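Local coordinates for VAO-type flavoprotein oxidase VAO615 (Myceliophthora thermophila, PDB 6F72), which probably acts as a secreted oxidoreductase that carries a bicovalently bound FAD and reacts rapidly with oxygen when reduced, though no substrate is yet known, at residues A[473-478]-A[517-522]; A[415-420]-A[451-456]; A[443-448]-A[496-501]. All coordinates share one frame; numbering follows the deposited sequence.

Contact 1 (A[473-478]-A[517-522]). With FAD (flavin-adenine dinucleotide), chain E.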
loop_
_atom_site.group_PDB
_atom_site.type_symbol
_atom_site.label_atom_id
_atom_site.label_comp_id
_atom_site.label_asym_id
_atom_site.label_seq_id
_atom_site.Cartn_x
_atom_site.Cartn_y
_atom_site.Cartn_z
ATOM N N MET A 473 -12.398 10.143 -8.856
ATOM C CA MET A 473 -11.551 10.504 -9.987
ATOM C C MET A 473 -10.071 10.680 -9.566
ATOM O O MET A 473 -9.158 10.368 -10.341
ATOM C CB MET A 473 -12.089 11.765 -10.670
ATOM C CG MET A 473 -11.573 11.966 -12.084
ATOM S SD MET A 473 -12.138 13.412 -13.011
ATOM C CE MET A 473 -11.208 14.717 -12.234
ATOM N N LEU A 474 -9.852 11.186 -8.346
ATOM C CA LEU A 474 -8.513 11.419 -7.808
ATOM C C LEU A 474 -8.255 10.615 -6.530
ATOM O O LEU A 474 -9.155 10.425 -5.704
ATOM C CB LEU A 474 -8.290 12.913 -7.516
ATOM C CG LEU A 474 -8.663 14.010 -8.522
ATOM C CD1 LEU A 474 -8.384 15.371 -7.904
ATOM C CD2 LEU A 474 -7.932 13.874 -9.850
ATOM N N LEU A 475 -7.030 10.131 -6.391
ATOM C CA LEU A 475 -6.555 9.609 -5.121
ATOM C C LEU A 475 -5.311 10.404 -4.842
ATOM O O LEU A 475 -4.278 10.192 -5.490
ATOM C CB LEU A 475 -6.249 8.101 -5.159
ATOM C CG LEU A 475 -5.706 7.320 -3.925
ATOM C CD1 LEU A 475 -4.254 7.633 -3.590
ATOM C CD2 LEU A 475 -6.542 7.491 -2.668
ATOM N N CYS A 476 -5.439 11.342 -3.913
ATOM C CA CYS A 476 -4.305 12.182 -3.508
ATOM C C CYS A 476 -3.772 11.749 -2.159
ATOM O O CYS A 476 -4.544 11.492 -1.225
ATOM C CB CYS A 476 -4.689 13.655 -3.497
ATOM S SG CYS A 476 -5.046 14.243 -5.163
ATOM N N ALA A 477 -2.447 11.675 -2.075
ATOM C CA ALA A 477 -1.784 11.236 -0.866
ATOM C C ALA A 477 -0.819 12.297 -0.269
ATOM O O ALA A 477 0.413 12.197 -0.461
ATOM C CB ALA A 477 -1.064 9.917 -1.115
ATOM N N PRO A 478 -1.355 13.297 0.468
ATOM C CA PRO A 478 -0.446 14.148 1.263
ATOM C C PRO A 478 0.349 13.321 2.271
ATOM O O PRO A 478 -0.237 12.670 3.144
ATOM C CB PRO A 478 -1.400 15.118 1.960
ATOM C CG PRO A 478 -2.504 15.264 0.980
ATOM C CD PRO A 478 -2.719 13.857 0.471
ATOM N N LEU A 517 -7.859 2.881 2.595
ATOM C CA LEU A 517 -7.424 2.171 3.821
ATOM C C LEU A 517 -5.921 1.857 3.837
ATOM O O LEU A 517 -5.327 1.638 4.912
ATOM C CB LEU A 517 -8.260 0.900 4.059
ATOM C CG LEU A 517 -8.094 -0.325 3.147
ATOM C CD1 LEU A 517 -6.870 -1.164 3.545
ATOM C CD2 LEU A 517 -9.355 -1.193 3.106
ATOM N N ASN A 518 -5.334 1.803 2.639
ATOM C CA ASN A 518 -3.909 1.503 2.477
ATOM C C ASN A 518 -3.015 2.703 2.757
ATOM O O ASN A 518 -1.861 2.530 3.124
ATOM C CB ASN A 518 -3.606 0.944 1.081
ATOM C CG ASN A 518 -3.693 -0.592 1.017
ATOM O OD1 ASN A 518 -3.375 -1.295 1.981
ATOM N ND2 ASN A 518 -4.116 -1.107 -0.130
ATOM N N GLU A 519 -3.548 3.915 2.592
ATOM C CA GLU A 519 -2.748 5.135 2.734
ATOM C C GLU A 519 -3.448 6.089 3.687
ATOM O O GLU A 519 -4.126 7.020 3.268
ATOM C CB GLU A 519 -2.493 5.766 1.358
ATOM C CG GLU A 519 -1.835 4.804 0.370
ATOM C CD GLU A 519 -1.428 5.464 -0.931
ATOM O OE1 GLU A 519 -2.218 6.248 -1.501
ATOM O OE2 GLU A 519 -0.300 5.188 -1.390
ATOM N N ALA A 520 -3.333 5.788 4.973
ATOM C CA ALA A 520 -3.911 6.600 6.040
ATOM C C ALA A 520 -2.994 6.585 7.265
ATOM O O ALA A 520 -2.006 5.845 7.295
ATOM C CB ALA A 520 -5.278 6.077 6.414
ATOM N N ASN A 521 -3.329 7.414 8.256
ATOM C CA ASN A 521 -2.663 7.411 9.534
ATOM C C ASN A 521 -3.347 6.437 10.486
ATOM O O ASN A 521 -4.566 6.393 10.539
ATOM C CB ASN A 521 -2.686 8.827 10.121
ATOM C CG ASN A 521 -1.776 8.965 11.324
ATOM O OD1 ASN A 521 -2.124 8.555 12.432
ATOM N ND2 ASN A 521 -0.609 9.542 11.112
ATOM N N HIS A 522 -2.552 5.679 11.248
ATOM C CA HIS A 522 -3.058 4.721 12.253
ATOM C C HIS A 522 -3.865 5.310 13.417
ATOM O O HIS A 522 -4.560 4.567 14.124
ATOM C CB HIS A 522 -1.897 3.927 12.844
ATOM C CG HIS A 522 -0.981 4.750 13.696
ATOM N ND1 HIS A 522 -0.573 4.350 14.952
ATOM C CD2 HIS A 522 -0.395 5.953 13.472
ATOM C CE1 HIS A 522 0.242 5.263 15.455
ATOM N NE2 HIS A 522 0.365 6.242 14.576
HETATM P PA FAD E . 2.782 -5.278 4.232
HETATM O O1A FAD E . 3.032 -4.186 5.240
HETATM O O2A FAD E . 3.694 -6.471 4.301
HETATM O O5B FAD E . 1.251 -5.747 4.372
HETATM C C5B FAD E . 0.184 -4.812 4.532
HETATM C C4B FAD E . -1.011 -5.444 5.236
HETATM O O4B FAD E . -1.445 -6.594 4.507
HETATM C C3B FAD E . -0.731 -5.923 6.648
HETATM O O3B FAD E . -1.926 -5.698 7.406
HETATM C C2B FAD E . -0.493 -7.417 6.511
HETATM O O2B FAD E . -0.879 -8.129 7.690
HETATM C C1B FAD E . -1.373 -7.774 5.326
HETATM N N9A FAD E . -0.855 -8.874 4.478
HETATM C C8A FAD E . 0.136 -8.767 3.567
HETATM N N7A FAD E . 0.335 -9.950 2.934
HETATM C C5A FAD E . -0.548 -10.827 3.438
HETATM C C6A FAD E . -0.873 -12.253 3.209
HETATM N N6A FAD E . -0.172 -12.962 2.297
HETATM N N1A FAD E . -1.864 -12.809 3.944
HETATM C C2A FAD E . -2.562 -12.107 4.863
HETATM N N3A FAD E . -2.322 -10.796 5.117
HETATM C C4A FAD E . -1.344 -10.117 4.450
HETATM N N1 FAD E . -0.782 1.655 -2.888
HETATM C C2 FAD E . -1.468 1.923 -4.028
HETATM O O2 FAD E . -2.683 1.621 -4.090
HETATM N N3 FAD E . -0.877 2.507 -5.094
HETATM C C4 FAD E . 0.413 2.878 -5.117
HETATM O O4 FAD E . 0.917 3.419 -6.127
HETATM C C4X FAD E . 1.229 2.608 -3.912
HETATM N N5 FAD E . 2.538 2.934 -3.855
HETATM C C5X FAD E . 3.286 2.690 -2.741
HETATM C C6 FAD E . 4.654 3.036 -2.704
HETATM C C7 FAD E . 5.404 2.766 -1.538
HETATM C C7M FAD E . 6.872 3.155 -1.516
HETATM C C8 FAD E . 4.755 2.102 -0.350
HETATM C C8M FAD E . 5.497 1.681 0.910
HETATM C C9 FAD E . 3.406 1.767 -0.410
HETATM C C9A FAD E . 2.644 2.034 -1.552
HETATM N N10 FAD E . 1.278 1.668 -1.603
HETATM C C10 FAD E . 0.536 1.960 -2.768
HETATM C "C1'" FAD E . 0.635 1.077 -0.432
HETATM C "C2'" FAD E . 0.323 -0.389 -0.440
HETATM O "O2'" FAD E . -0.798 -0.588 -1.298
HETATM C "C3'" FAD E . -0.035 -0.730 1.002
HETATM O "O3'" FAD E . 0.959 -0.218 1.916
HETATM C "C4'" FAD E . -0.196 -2.230 1.193
HETATM O "O4'" FAD E . -0.760 -2.487 2.480
HETATM C "C5'" FAD E . 1.125 -2.973 0.986
HETATM O "O5'" FAD E . 0.988 -4.357 1.265
HETATM P P FAD E . 2.303 -5.267 1.420
HETATM O O1P FAD E . 3.219 -4.990 0.262
HETATM O O2P FAD E . 1.795 -6.658 1.721
HETATM O O3P FAD E . 2.959 -4.654 2.763
#

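Contact 2 (A[415-420]-A[451-456])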
loop_
_atom_site.group_PDB
_atom_site.type_symbol
_atom_site.label_atom_id
_atom_site.label_comp_id
_atom_site.label_asym_id
_atom_site.label_seq_id
_atom_site.Cartn_x
_atom_site.Cartn_y
_atom_site.Cartn_z
ATOM N N SER A 415 -4.715 10.159 2.780
ATOM C CA SER A 415 -5.324 10.072 1.466
ATOM C C SER A 415 -6.767 10.528 1.426
ATOM O O SER A 415 -7.524 10.455 2.411
ATOM C CB SER A 415 -5.255 8.633 0.909
ATOM O OG SER A 415 -5.964 7.745 1.758
ATOM N N ARG A 416 -7.151 10.973 0.247
ATOM C CA ARG A 416 -8.549 11.126 -0.045
ATOM C C ARG A 416 -8.794 10.592 -1.442
ATOM O O ARG A 416 -8.019 10.879 -2.364
ATOM C CB ARG A 416 -8.957 12.600 0.109
ATOM C CG ARG A 416 -10.453 12.813 0.281
ATOM C CD ARG A 416 -10.974 12.364 1.641
ATOM N NE ARG A 416 -12.391 12.665 1.713
ATOM C CZ ARG A 416 -13.270 12.125 2.552
ATOM N NH1 ARG A 416 -12.903 11.202 3.433
ATOM N NH2 ARG A 416 -14.548 12.521 2.485
ATOM N N ILE A 417 -9.818 9.744 -1.567
ATOM C CA ILE A 417 -10.399 9.420 -2.856
ATOM C C ILE A 417 -11.415 10.532 -3.098
ATOM O O ILE A 417 -12.341 10.718 -2.307
ATOM C CB ILE A 417 -11.080 8.038 -2.872
ATOM C CG1 ILE A 417 -10.028 6.936 -2.705
ATOM C CG2 ILE A 417 -11.824 7.817 -4.181
ATOM C CD1 ILE A 417 -10.479 5.775 -1.856
ATOM N N ILE A 418 -11.185 11.279 -4.173
ATOM C CA ILE A 418 -11.955 12.485 -4.499
ATOM C C ILE A 418 -12.942 12.194 -5.653
ATOM O O ILE A 418 -12.507 11.918 -6.775
ATOM C CB ILE A 418 -11.018 13.681 -4.829
ATOM C CG1 ILE A 418 -10.031 13.936 -3.663
ATOM C CG2 ILE A 418 -11.823 14.937 -5.154
ATOM C CD1 ILE A 418 -8.950 14.973 -3.923
ATOM N N PRO A 419 -14.266 12.244 -5.371
ATOM C CA PRO A 419 -15.317 12.045 -6.402
ATOM C C PRO A 419 -15.169 12.963 -7.614
ATOM O O PRO A 419 -14.825 14.136 -7.461
ATOM C CB PRO A 419 -16.622 12.384 -5.669
ATOM C CG PRO A 419 -16.325 12.234 -4.224
ATOM C CD PRO A 419 -14.834 12.329 -4.012
ATOM N N ARG A 420 -15.418 12.421 -8.801
ATOM C CA ARG A 420 -15.512 13.200 -10.049
ATOM C C ARG A 420 -16.475 14.397 -9.987
ATOM O O ARG A 420 -16.175 15.465 -10.545
ATOM C CB ARG A 420 -15.934 12.290 -11.196
ATOM C CG ARG A 420 -15.686 12.865 -12.579
ATOM C CD ARG A 420 -16.426 12.059 -13.631
ATOM N NE ARG A 420 -15.568 11.771 -14.782
ATOM C CZ ARG A 420 -14.995 10.600 -15.037
ATOM N NH1 ARG A 420 -15.176 9.558 -14.238
ATOM N NH2 ARG A 420 -14.222 10.465 -16.104
ATOM N N ASP A 451 -2.989 10.417 -7.940
ATOM C CA ASP A 451 -3.286 9.624 -9.102
ATOM C C ASP A 451 -4.699 9.902 -9.569
ATOM O O ASP A 451 -5.560 10.270 -8.769
ATOM C CB ASP A 451 -3.109 8.151 -8.813
ATOM C CG ASP A 451 -2.091 7.528 -9.719
ATOM O OD1 ASP A 451 -0.892 7.593 -9.339
ATOM O OD2 ASP A 451 -2.496 7.006 -10.803
ATOM N N SER A 452 -4.912 9.715 -10.868
ATOM C CA SER A 452 -6.212 9.921 -11.489
ATOM C C SER A 452 -6.632 8.675 -12.252
ATOM O O SER A 452 -5.796 7.984 -12.856
ATOM C CB SER A 452 -6.184 11.148 -12.395
ATOM O OG SER A 452 -5.159 11.046 -13.363
ATOM N N PHE A 453 -7.933 8.395 -12.215
ATOM C CA PHE A 453 -8.483 7.126 -12.705
ATOM C C PHE A 453 -9.987 7.215 -12.930
ATOM O O PHE A 453 -10.675 8.003 -12.274
ATOM C CB PHE A 453 -8.202 5.995 -11.692
ATOM C CG PHE A 453 -8.775 6.253 -10.327
ATOM C CD1 PHE A 453 -10.085 5.870 -10.017
ATOM C CD2 PHE A 453 -8.026 6.907 -9.360
ATOM C CE1 PHE A 453 -10.630 6.132 -8.771
ATOM C CE2 PHE A 453 -8.560 7.164 -8.108
ATOM C CZ PHE A 453 -9.861 6.779 -7.808
ATOM N N SER A 454 -10.482 6.383 -13.846
ATOM C CA SER A 454 -11.903 6.078 -13.961
ATOM C C SER A 454 -12.054 4.553 -13.884
ATOM O O SER A 454 -11.548 3.838 -14.741
ATOM C CB SER A 454 -12.474 6.637 -15.265
ATOM O OG SER A 454 -13.847 6.328 -15.373
ATOM N N VAL A 455 -12.716 4.064 -12.836
ATOM C CA VAL A 455 -12.833 2.615 -12.584
ATOM C C VAL A 455 -14.299 2.133 -12.470
ATOM O O VAL A 455 -14.578 1.071 -11.892
ATOM C CB VAL A 455 -12.004 2.154 -11.353
ATOM C CG1 VAL A 455 -10.500 2.364 -11.565
ATOM C CG2 VAL A 455 -12.484 2.820 -10.071
ATOM N N ALA A 456 -15.227 2.926 -13.002
ATOM C CA ALA A 456 -16.630 2.542 -13.037
ATOM C C ALA A 456 -16.934 1.808 -14.344
ATOM O O ALA A 456 -16.261 2.027 -15.362
ATOM C CB ALA A 456 -17.523 3.767 -12.877
#

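Contact 3 (A[443-448]-A[496-501])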
loop_
_atom_site.group_PDB
_atom_site.type_symbol
_atom_site.label_atom_id
_atom_site.label_comp_id
_atom_site.label_asym_id
_atom_site.label_seq_id
_atom_site.Cartn_x
_atom_site.Cartn_y
_atom_site.Cartn_z
ATOM N N PRO A 443 5.127 22.442 4.986
ATOM C CA PRO A 443 6.357 22.023 4.266
ATOM C C PRO A 443 6.742 20.535 4.381
ATOM O O PRO A 443 7.366 19.982 3.451
ATOM C CB PRO A 443 7.445 22.936 4.858
ATOM C CG PRO A 443 6.699 24.056 5.495
ATOM C CD PRO A 443 5.447 23.433 6.029
ATOM N N ALA A 444 6.372 19.888 5.487
ATOM C CA ALA A 444 6.581 18.437 5.620
ATOM C C ALA A 444 5.642 17.562 4.738
ATOM O O ALA A 444 5.911 16.382 4.508
ATOM C CB ALA A 444 6.481 18.032 7.083
ATOM N N PHE A 445 4.557 18.156 4.239
ATOM C CA PHE A 445 3.534 17.430 3.489
ATOM C C PHE A 445 3.386 17.907 2.040
ATOM O O PHE A 445 2.486 17.442 1.312
ATOM C CB PHE A 445 2.198 17.511 4.228
ATOM C CG PHE A 445 2.167 16.748 5.529
ATOM C CD1 PHE A 445 2.706 17.295 6.699
ATOM C CD2 PHE A 445 1.574 15.494 5.594
ATOM C CE1 PHE A 445 2.667 16.590 7.900
ATOM C CE2 PHE A 445 1.518 14.790 6.797
ATOM C CZ PHE A 445 2.071 15.335 7.949
ATOM N N SER A 446 4.289 18.795 1.620
ATOM C CA SER A 446 4.300 19.374 0.272
ATOM C C SER A 446 5.674 19.144 -0.385
ATOM O O SER A 446 6.670 19.223 0.315
ATOM C CB SER A 446 3.965 20.865 0.347
ATOM O OG SER A 446 4.105 21.518 -0.908
ATOM N N PRO A 447 5.760 18.807 -1.683
ATOM C CA PRO A 447 4.610 18.458 -2.544
ATOM C C PRO A 447 3.988 17.123 -2.152
ATOM O O PRO A 447 4.472 16.457 -1.227
ATOM C CB PRO A 447 5.230 18.358 -3.947
ATOM C CG PRO A 447 6.690 18.118 -3.716
ATOM C CD PRO A 447 7.031 18.813 -2.434
ATOM N N PHE A 448 2.897 16.760 -2.826
ATOM C CA PHE A 448 2.279 15.450 -2.636
ATOM C C PHE A 448 1.779 14.892 -3.957
ATOM O O PHE A 448 1.520 15.643 -4.908
ATOM C CB PHE A 448 1.157 15.500 -1.587
ATOM C CG PHE A 448 0.007 16.404 -1.957
ATOM C CD1 PHE A 448 0.026 17.763 -1.612
ATOM C CD2 PHE A 448 -1.103 15.904 -2.634
ATOM C CE1 PHE A 448 -1.033 18.602 -1.952
ATOM C CE2 PHE A 448 -2.167 16.736 -2.977
ATOM C CZ PHE A 448 -2.130 18.092 -2.632
ATOM N N ARG A 496 0.308 12.963 15.211
ATOM C CA ARG A 496 -1.003 13.453 15.659
ATOM C C ARG A 496 -1.570 14.561 14.769
ATOM O O ARG A 496 -2.789 14.588 14.507
ATOM C CB ARG A 496 -1.005 13.871 17.132
ATOM C CG ARG A 496 -0.767 12.713 18.105
ATOM C CD ARG A 496 -0.760 13.181 19.556
ATOM N NE ARG A 496 0.069 14.383 19.755
ATOM C CZ ARG A 496 1.364 14.399 20.095
ATOM N NH1 ARG A 496 2.041 13.278 20.316
ATOM N NH2 ARG A 496 1.982 15.559 20.221
ATOM N N TYR A 497 -0.698 15.456 14.294
ATOM C CA TYR A 497 -1.083 16.436 13.275
ATOM C C TYR A 497 -1.732 15.763 12.055
ATOM O O TYR A 497 -2.799 16.201 11.603
ATOM C CB TYR A 497 0.093 17.316 12.829
ATOM C CG TYR A 497 -0.236 18.140 11.598
ATOM C CD1 TYR A 497 -1.027 19.300 11.691
ATOM C CD2 TYR A 497 0.220 17.746 10.335
ATOM C CE1 TYR A 497 -1.352 20.035 10.548
ATOM C CE2 TYR A 497 -0.079 18.474 9.197
ATOM C CZ TYR A 497 -0.876 19.598 9.296
ATOM O OH TYR A 497 -1.166 20.296 8.146
ATOM N N ALA A 498 -1.101 14.711 11.523
ATOM C CA ALA A 498 -1.627 14.081 10.317
ATOM C C ALA A 498 -3.039 13.504 10.554
ATOM O O ALA A 498 -3.955 13.798 9.794
ATOM C CB ALA A 498 -0.675 13.021 9.784
ATOM N N ALA A 499 -3.186 12.746 11.644
ATOM C CA ALA A 499 -4.421 12.058 12.007
ATOM C C ALA A 499 -5.580 12.985 12.368
ATOM O O ALA A 499 -6.700 12.752 11.922
ATOM C CB ALA A 499 -4.167 11.091 13.151
ATOM N N GLU A 500 -5.321 14.010 13.174
ATOM C CA GLU A 500 -6.408 14.761 13.781
ATOM C C GLU A 500 -6.603 16.181 13.253
ATOM O O GLU A 500 -7.613 16.817 13.560
ATOM C CB GLU A 500 -6.363 14.673 15.315
ATOM C CG GLU A 500 -5.261 15.449 16.007
ATOM C CD GLU A 500 -4.750 14.741 17.250
ATOM O OE1 GLU A 500 -5.078 13.557 17.457
ATOM O OE2 GLU A 500 -4.016 15.361 18.025
ATOM N N THR A 501 -5.677 16.633 12.410
ATOM C CA THR A 501 -5.763 17.943 11.787
ATOM C C THR A 501 -5.759 17.841 10.277
ATOM O O THR A 501 -6.712 18.294 9.639
ATOM C CB THR A 501 -4.664 18.926 12.304
ATOM O OG1 THR A 501 -4.793 19.065 13.716
ATOM C CG2 THR A 501 -4.792 20.312 11.675
#

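Contact 1 (A[473-478]-A[517-522])
L475 and A477, on one face of strand 472-480, both turn their side chains toward E519 in the loop 517-522 that reaches over the FAD. The segment begins with M473 and L474, which both face I418 of the adjoining strand and form a classic beta bulge. L475 follows with CG anti to its backbone N (chi1 179°), which carries the isobutyl group off the sheet until CD1 lies 3.2 Å from OE1 of E519. This is a close methyl-to-carboxylate contact and not a hydrogen bond. C476 points away from the loop and is tied by a disulfide to C450 of the next strand. At A477 the backbones come nearest, its CA being 7.1 Å from that of E519, and its CB sits 3.9 Å from the same OE1. One carboxylate oxygen is thus bordered by two apolar groups of the strand.

The other carboxylate oxygen faces the flavin. E519 extends beyond CG, and OE2 stands over the isoalloxazine system, 3.6 Å from FAD C10. Beside it, N518 OD1 accepts a hydrogen bond of 2.9 Å from the ribityl hydroxyl O4' of FAD. The ND2 of this amide is bonded to Y516 OH and to G230 O, which together fix its rotation; Y516 OH is itself bonded to the cofactor. The arrangement belongs to the FAD pocket, where a loop of the berberine-like region lies between sheet and flavin.

In the fold, strand 472-480 has strands 448-452 and 412-419 as its two neighbours. M473 and L474 pack on helix 316-335, whereas P478 and N521 rest against helix 488-508.

Contact 2 (A[415-420]-A[451-456])
R420 is held at NH2 by a salt bridge to D335 at the end of helix 316-335, and its other terminal nitrogen, NH1, comes to 3.7 Å from S454 OG. That second approach is longer than a hydrogen bond. The hydroxyl oxygen meets the guanidinium at its edge, in the plane of the group. The contact joins the ends of two strands of the seven-stranded antiparallel sheet, 412-419 and 448-452, which run in the same direction on either side of strand 472-480. With a whole strand between them the backbones stay far apart, the CA atoms of I417 and D451 being 9.5 Å from each other, and side chains alone bridge the gap.

At the polar end, R420 opens the short helix 420-424, with P419 at its N-cap position. Its first torsion (chi1 -163°) directs the chain away from the backbone N, and a bend at chi3 then swings the guanidinium across to S454. The backbone of S454 is anchored as well, its N being bonded to S242 OG.

The apolar end lies on the face of the sheet that bears L475. The CB of F453 starts away from the opposing strand, but the ring folds back over the sheet surface, its nearest atom about 9 Å from the nearest atom of FAD. There it meets L475 of the intervening strand; I417 touches the same leucine, and the three form an apolar patch. The direct link between I417 and F453 is light: CG2 of I417 approaches the edge of the F453 ring, near its plane, 4.3 Å from CZ.

Contact 3 (A[443-448]-A[496-501])
The loop 443-448 passes the flank of helix 488-508 with the CA atoms of F445 and A498 9.2 Å apart, too wide for backbone contact, so the F445 ring spans the gap. The motif across it is an offset edge-to-face aromatic pair in which Y497 presents its edge to F445. The ring centroids are 5.4 Å apart and the planes meet at 63°. A chi1 of 169° sets the Y497 ring opposite its own backbone N and swings it across the helix toward the loop, where the two side chains, coming from opposing directions, pass alongside each other. The touching edge is CD2 and CE2 of Y497, the latter 3.6 Å from CE1 of F445.

Between the two segments the contact is wholly apolar. F445 also packs on L502 and R494 of the same helix and on F412 and N414 of strand 412-419, which places it in the wedge between helix and sheet. A498, one step along from Y497, completes the seat for the phenylalanine: its CB lies 4.0 Å from CZ of F445.

Overall arrangement
Contacts 1 and 2, with centres 11 Å apart, share the antiparallel sheet beside the flavin. S415 OG is probably hydrogen-bonded to E519 O at 2.5 Å, tying the edge strand to the FAD-contacting loop, while L475 CD2 packs 3.5 Å from I417 CG1. Contact 3 has its centre 12 Å from that of contact 1 and joins it through P478 CA, 3.5 Å from F448 CB, and through N521 OD1, 3.3 Å from A499 CB. Contacts 2 and 3 lie 20 Å apart between centres and are related by sequence, segments 443-448 and 451-456 nearly adjoining. Among the three, contact 1 alone touches the cofactor.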